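Local structure of virulence sensor protein BvgS (Bordetella pertussis, 6ZJ8) at residues Y38-N50 against A61-N73. The protein is a virulence sensor histidine kinase whose PAS domain, the part described here, probably takes part in relaying signals to the kinase. Sequence-based numbering, arbitrary orientation.
Sequences YVRDKEGRMLLCN and ADAVLGKTIPEAN
M46 meets the turn V64-K67 through both its backbone and its side chain, an example of how the outer edge of a PAS sheet can be closed by a loop rather than by another strand. Two hydrogen bonds fasten the edge: G66 N donates to M46 O at 2.9 Å, nearly straight and in the carbonyl plane, while M46 N donates to K67 O, tilted 31° from that carbonyl's plane. The type II turn from V64 to K67, with G66 at positive phi, brings this donor and this acceptor round to the same residue.

Next to these bonds lies the tightly packed part. With CG anti to its own carbonyl carbon (chi1 -68°) and two further bends, M46 folds over V64, its CB 3.9 Å from V64 CG1. The same methyl meets C49 SG at 3.9 Å, so V64 CG1 is shared by the two inward side chains of strand 46-49.

Toward the hairpin turn the contact loosens. A water stands in for a direct bond, donating to G44 O and accepting from I69 N and from R40 NH1, in the plane of the R40 guanidinium. T68 CG2 rests 3.6 Å from G44 O, and on the exposed side R45 lays the start of its chain, CG and CD, along G66 O, with CG also against that methyl, its guanidinium turning back to D41 and E43 in a salt-bridge network. L65, also exposed, runs alongside the strand, its CD2 lying 3.3 Å from L47 O.

M46, C49 and V64 also pack on helix 51-57, through Y53 and L54, while V64 and I69 touch M84 of helix 79-87. The loop, which in sequence joins helix 51-57 to helix 79-87, thus lies against strand 46-49, the outermost on its side of the antiparallel sheet, with strand 37-41 as its inner neighbour.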
loop_
_atom_site.group_PDB
_atom_site.type_symbol
_atom_site.label_atom_id
_atom_site.label_comp_id
_atom_site.label_asym_id
_atom_site.label_seq_id
_atom_site.Cartn_x
_atom_site.Cartn_y
_atom_site.Cartn_z
ATOM N N TYR A 38 -3.548 -1.486 -2.119
ATOM C CA TYR A 38 -4.780 -0.812 -1.745
ATOM C C TYR A 38 -5.514 -0.381 -3.005
ATOM O O TYR A 38 -4.973 -0.418 -4.113
ATOM C CB TYR A 38 -4.506 0.409 -0.859
ATOM C CG TYR A 38 -3.583 1.414 -1.514
ATOM C CD1 TYR A 38 -4.082 2.405 -2.350
ATOM C CD2 TYR A 38 -2.212 1.361 -1.308
ATOM C CE1 TYR A 38 -3.236 3.323 -2.957
ATOM C CE2 TYR A 38 -1.361 2.270 -1.910
ATOM C CZ TYR A 38 -1.877 3.246 -2.734
ATOM O OH TYR A 38 -1.026 4.148 -3.330
ATOM N N VAL A 39 -6.764 0.033 -2.822
ATOM C CA VAL A 39 -7.568 0.627 -3.881
ATOM C C VAL A 39 -8.249 1.863 -3.316
ATOM O O VAL A 39 -8.936 1.783 -2.292
ATOM C CB VAL A 39 -8.610 -0.358 -4.442
ATOM C CG1 VAL A 39 -9.467 0.328 -5.490
ATOM C CG2 VAL A 39 -7.919 -1.578 -5.023
ATOM N N ARG A 40 -8.060 2.999 -3.982
ATOM C CA ARG A 40 -8.604 4.278 -3.548
ATOM C C ARG A 40 -9.436 4.870 -4.676
ATOM O O ARG A 40 -8.977 4.935 -5.821
ATOM C CB ARG A 40 -7.475 5.230 -3.142
ATOM C CG ARG A 40 -7.923 6.639 -2.830
ATOM C CD ARG A 40 -6.916 7.363 -1.949
ATOM N NE ARG A 40 -5.551 7.289 -2.462
ATOM C CZ ARG A 40 -4.546 8.040 -2.019
ATOM N NH1 ARG A 40 -4.749 8.933 -1.058
ATOM N NH2 ARG A 40 -3.335 7.905 -2.540
ATOM N N ASP A 41 -10.655 5.297 -4.353
ATOM C CA ASP A 41 -11.558 5.818 -5.368
ATOM C C ASP A 41 -11.143 7.232 -5.770
ATOM O O ASP A 41 -10.136 7.774 -5.306
ATOM C CB ASP A 41 -13.003 5.779 -4.867
ATOM C CG ASP A 41 -13.274 6.778 -3.754
ATOM O OD1 ASP A 41 -12.343 7.495 -3.332
ATOM O OD2 ASP A 41 -14.434 6.844 -3.298
ATOM N N LYS A 42 -11.940 7.839 -6.652
ATOM C CA LYS A 42 -11.632 9.180 -7.140
ATOM C C LYS A 42 -11.635 10.191 -6.000
ATOM O O LYS A 42 -10.729 11.026 -5.892
ATOM C CB LYS A 42 -12.638 9.582 -8.222
ATOM C CG LYS A 42 -12.483 11.012 -8.730
ATOM C CD LYS A 42 -13.531 11.348 -9.784
ATOM C CE LYS A 42 -13.491 12.826 -10.152
ATOM N NZ LYS A 42 -14.488 13.184 -11.202
ATOM N N GLU A 43 -12.652 10.136 -5.142
ATOM C CA GLU A 43 -12.773 11.075 -4.029
ATOM C C GLU A 43 -11.785 10.788 -2.893
ATOM O O GLU A 43 -11.864 11.457 -1.854
ATOM C CB GLU A 43 -14.204 11.064 -3.484
ATOM C CG GLU A 43 -15.256 11.597 -4.454
ATOM C CD GLU A 43 -15.760 10.546 -5.427
ATOM O OE1 GLU A 43 -15.454 9.351 -5.232
ATOM O OE2 GLU A 43 -16.469 10.916 -6.387
ATOM N N GLY A 44 -10.874 9.828 -3.045
ATOM C CA GLY A 44 -9.859 9.568 -2.047
ATOM C C GLY A 44 -10.222 8.541 -0.996
ATOM O O GLY A 44 -9.400 8.277 -0.108
ATOM N N ARG A 45 -11.412 7.952 -1.061
ATOM C CA ARG A 45 -11.817 6.961 -0.073
ATOM C C ARG A 45 -11.176 5.611 -0.366
ATOM O O ARG A 45 -11.084 5.184 -1.522
ATOM C CB ARG A 45 -13.340 6.826 -0.049
ATOM C CG ARG A 45 -14.046 7.983 0.643
ATOM C CD ARG A 45 -15.559 7.899 0.506
ATOM N NE ARG A 45 -15.990 8.025 -0.883
ATOM C CZ ARG A 45 -17.243 8.261 -1.262
ATOM N NH1 ARG A 45 -17.533 8.357 -2.552
ATOM N NH2 ARG A 45 -18.203 8.410 -0.359
ATOM N N MET A 46 -10.737 4.937 0.695
ATOM C CA MET A 46 -10.059 3.652 0.572
ATOM C C MET A 46 -11.088 2.531 0.485
ATOM O O MET A 46 -11.894 2.344 1.404
ATOM C CB MET A 46 -9.124 3.437 1.760
ATOM C CG MET A 46 -7.935 4.389 1.788
ATOM S SD MET A 46 -6.625 3.906 0.648
ATOM C CE MET A 46 -5.859 2.583 1.574
ATOM N N LEU A 47 -11.056 1.783 -0.616
ATOM C CA LEU A 47 -11.989 0.687 -0.845
ATOM C C LEU A 47 -11.439 -0.668 -0.432
ATOM O O LEU A 47 -12.208 -1.530 0.005
ATOM C CB LEU A 47 -12.373 0.625 -2.325
ATOM C CG LEU A 47 -12.872 1.936 -2.927
ATOM C CD1 LEU A 47 -13.238 1.731 -4.383
ATOM C CD2 LEU A 47 -14.053 2.469 -2.135
ATOM N N LEU A 48 -10.134 -0.878 -0.566
ATOM C CA LEU A 48 -9.536 -2.168 -0.267
ATOM C C LEU A 48 -8.103 -1.956 0.186
ATOM O O LEU A 48 -7.418 -1.035 -0.269
ATOM C CB LEU A 48 -9.579 -3.095 -1.488
ATOM C CG LEU A 48 -8.979 -4.493 -1.325
ATOM C CD1 LEU A 48 -9.759 -5.498 -2.155
ATOM C CD2 LEU A 48 -7.510 -4.519 -1.726
ATOM N N CYS A 49 -7.663 -2.818 1.098
ATOM C CA CYS A 49 -6.269 -2.856 1.518
ATOM C C CYS A 49 -6.008 -4.219 2.137
ATOM O O CYS A 49 -6.802 -4.689 2.957
ATOM C CB CYS A 49 -5.952 -1.729 2.507
ATOM S SG CYS A 49 -7.211 -1.440 3.757
ATOM N N ASN A 50 -4.913 -4.854 1.731
ATOM C CA ASN A 50 -4.599 -6.183 2.227
ATOM C C ASN A 50 -3.938 -6.089 3.602
ATOM O O ASN A 50 -3.707 -5.002 4.139
ATOM C CB ASN A 50 -3.720 -6.925 1.223
ATOM C CG ASN A 50 -2.365 -6.272 1.028
ATOM O OD1 ASN A 50 -2.134 -5.135 1.448
ATOM N ND2 ASN A 50 -1.462 -6.986 0.367
ATOM N N ALA A 61 -8.939 -3.200 9.337
ATOM C CA ALA A 61 -9.631 -2.632 8.186
ATOM C C ALA A 61 -10.667 -1.597 8.604
ATOM O O ALA A 61 -10.906 -0.632 7.870
ATOM C CB ALA A 61 -10.294 -3.743 7.372
ATOM N N ASP A 62 -11.288 -1.774 9.773
ATOM C CA ASP A 62 -12.325 -0.844 10.208
ATOM C C ASP A 62 -11.804 0.577 10.368
ATOM O O ASP A 62 -12.601 1.522 10.349
ATOM C CB ASP A 62 -12.938 -1.315 11.528
ATOM C CG ASP A 62 -13.912 -2.461 11.341
ATOM O OD1 ASP A 62 -14.603 -2.493 10.301
ATOM O OD2 ASP A 62 -13.986 -3.329 12.235
ATOM N N ALA A 63 -10.496 0.755 10.524
ATOM C CA ALA A 63 -9.909 2.077 10.682
ATOM C C ALA A 63 -9.538 2.728 9.356
ATOM O O ALA A 63 -9.092 3.881 9.358
ATOM C CB ALA A 63 -8.663 1.997 11.571
ATOM N N VAL A 64 -9.719 2.036 8.232
ATOM C CA VAL A 64 -9.219 2.519 6.950
ATOM C C VAL A 64 -10.324 2.561 5.904
ATOM O O VAL A 64 -10.495 3.570 5.211
ATOM C CB VAL A 64 -8.050 1.644 6.458
ATOM C CG1 VAL A 64 -7.528 2.163 5.131
ATOM C CG2 VAL A 64 -6.949 1.597 7.505
ATOM N N LEU A 65 -11.069 1.466 5.770
ATOM C CA LEU A 65 -12.069 1.369 4.715
ATOM C C LEU A 65 -13.101 2.482 4.848
ATOM O O LEU A 65 -13.611 2.750 5.940
ATOM C CB LEU A 65 -12.757 0.006 4.764
ATOM C CG LEU A 65 -11.860 -1.213 4.538
ATOM C CD1 LEU A 65 -12.647 -2.482 4.788
ATOM C CD2 LEU A 65 -11.271 -1.221 3.133
ATOM N N GLY A 66 -13.410 3.124 3.724
ATOM C CA GLY A 66 -14.347 4.225 3.699
ATOM C C GLY A 66 -13.785 5.553 4.152
ATOM O O GLY A 66 -14.526 6.543 4.178
ATOM N N LYS A 67 -12.502 5.613 4.498
ATOM C CA LYS A 67 -11.883 6.801 5.062
ATOM C C LYS A 67 -10.716 7.236 4.186
ATOM O O LYS A 67 -10.233 6.481 3.339
ATOM C CB LYS A 67 -11.435 6.530 6.501
ATOM C CG LYS A 67 -12.617 6.236 7.414
ATOM C CD LYS A 67 -12.240 5.422 8.633
ATOM C CE LYS A 67 -13.478 5.123 9.470
ATOM N NZ LYS A 67 -13.164 4.318 10.680
ATOM N N THR A 68 -10.275 8.476 4.387
ATOM C CA THR A 68 -9.364 9.135 3.464
ATOM C C THR A 68 -8.018 9.420 4.118
ATOM O O THR A 68 -7.881 9.428 5.345
ATOM C CB THR A 68 -9.960 10.452 2.948
ATOM O OG1 THR A 68 -10.177 11.346 4.049
ATOM C CG2 THR A 68 -11.279 10.203 2.245
ATOM N N ILE A 69 -7.023 9.651 3.265
ATOM C CA ILE A 69 -5.697 10.106 3.678
ATOM C C ILE A 69 -5.492 11.494 3.081
ATOM O O ILE A 69 -4.948 11.611 1.972
ATOM C CB ILE A 69 -4.588 9.148 3.216
ATOM C CG1 ILE A 69 -5.003 7.683 3.396
ATOM C CG2 ILE A 69 -3.297 9.445 3.975
ATOM C CD1 ILE A 69 -5.044 7.220 4.822
ATOM N N PRO A 70 -5.911 12.564 3.757
ATOM C CA PRO A 70 -5.862 13.891 3.130
ATOM C C PRO A 70 -4.442 14.305 2.769
ATOM O O PRO A 70 -3.466 13.890 3.399
ATOM C CB PRO A 70 -6.457 14.814 4.202
ATOM C CG PRO A 70 -7.257 13.914 5.086
ATOM C CD PRO A 70 -6.523 12.610 5.097
ATOM N N GLU A 71 -4.341 15.137 1.728
ATOM C CA GLU A 71 -3.044 15.673 1.330
ATOM C C GLU A 71 -2.570 16.741 2.308
ATOM O O GLU A 71 -1.384 16.793 2.654
ATOM C CB GLU A 71 -3.123 16.246 -0.086
ATOM C CG GLU A 71 -3.493 15.227 -1.156
ATOM C CD GLU A 71 -2.414 14.186 -1.376
ATOM O OE1 GLU A 71 -1.266 14.412 -0.940
ATOM O OE2 GLU A 71 -2.717 13.139 -1.986
ATOM N N ALA A 72 -3.480 17.598 2.763
ATOM C CA ALA A 72 -3.133 18.642 3.712
ATOM C C ALA A 72 -3.054 18.076 5.126
ATOM O O ALA A 72 -3.658 17.050 5.451
ATOM C CB ALA A 72 -4.156 19.776 3.659
ATOM N N ASN A 73 -2.291 18.763 5.969
ATOM C CA ASN A 73 -2.155 18.353 7.360
ATOM C C ASN A 73 -3.464 18.592 8.103
ATOM O O ASN A 73 -4.063 19.666 8.000
ATOM C CB ASN A 73 -1.017 19.121 8.029
ATOM C CG ASN A 73 0.268 19.071 7.229
ATOM O OD1 ASN A 73 0.978 18.065 7.236
ATOM N ND2 ASN A 73 0.575 20.160 6.533
HETATM O O HOH W 1 -7.338 9.797 0.454
#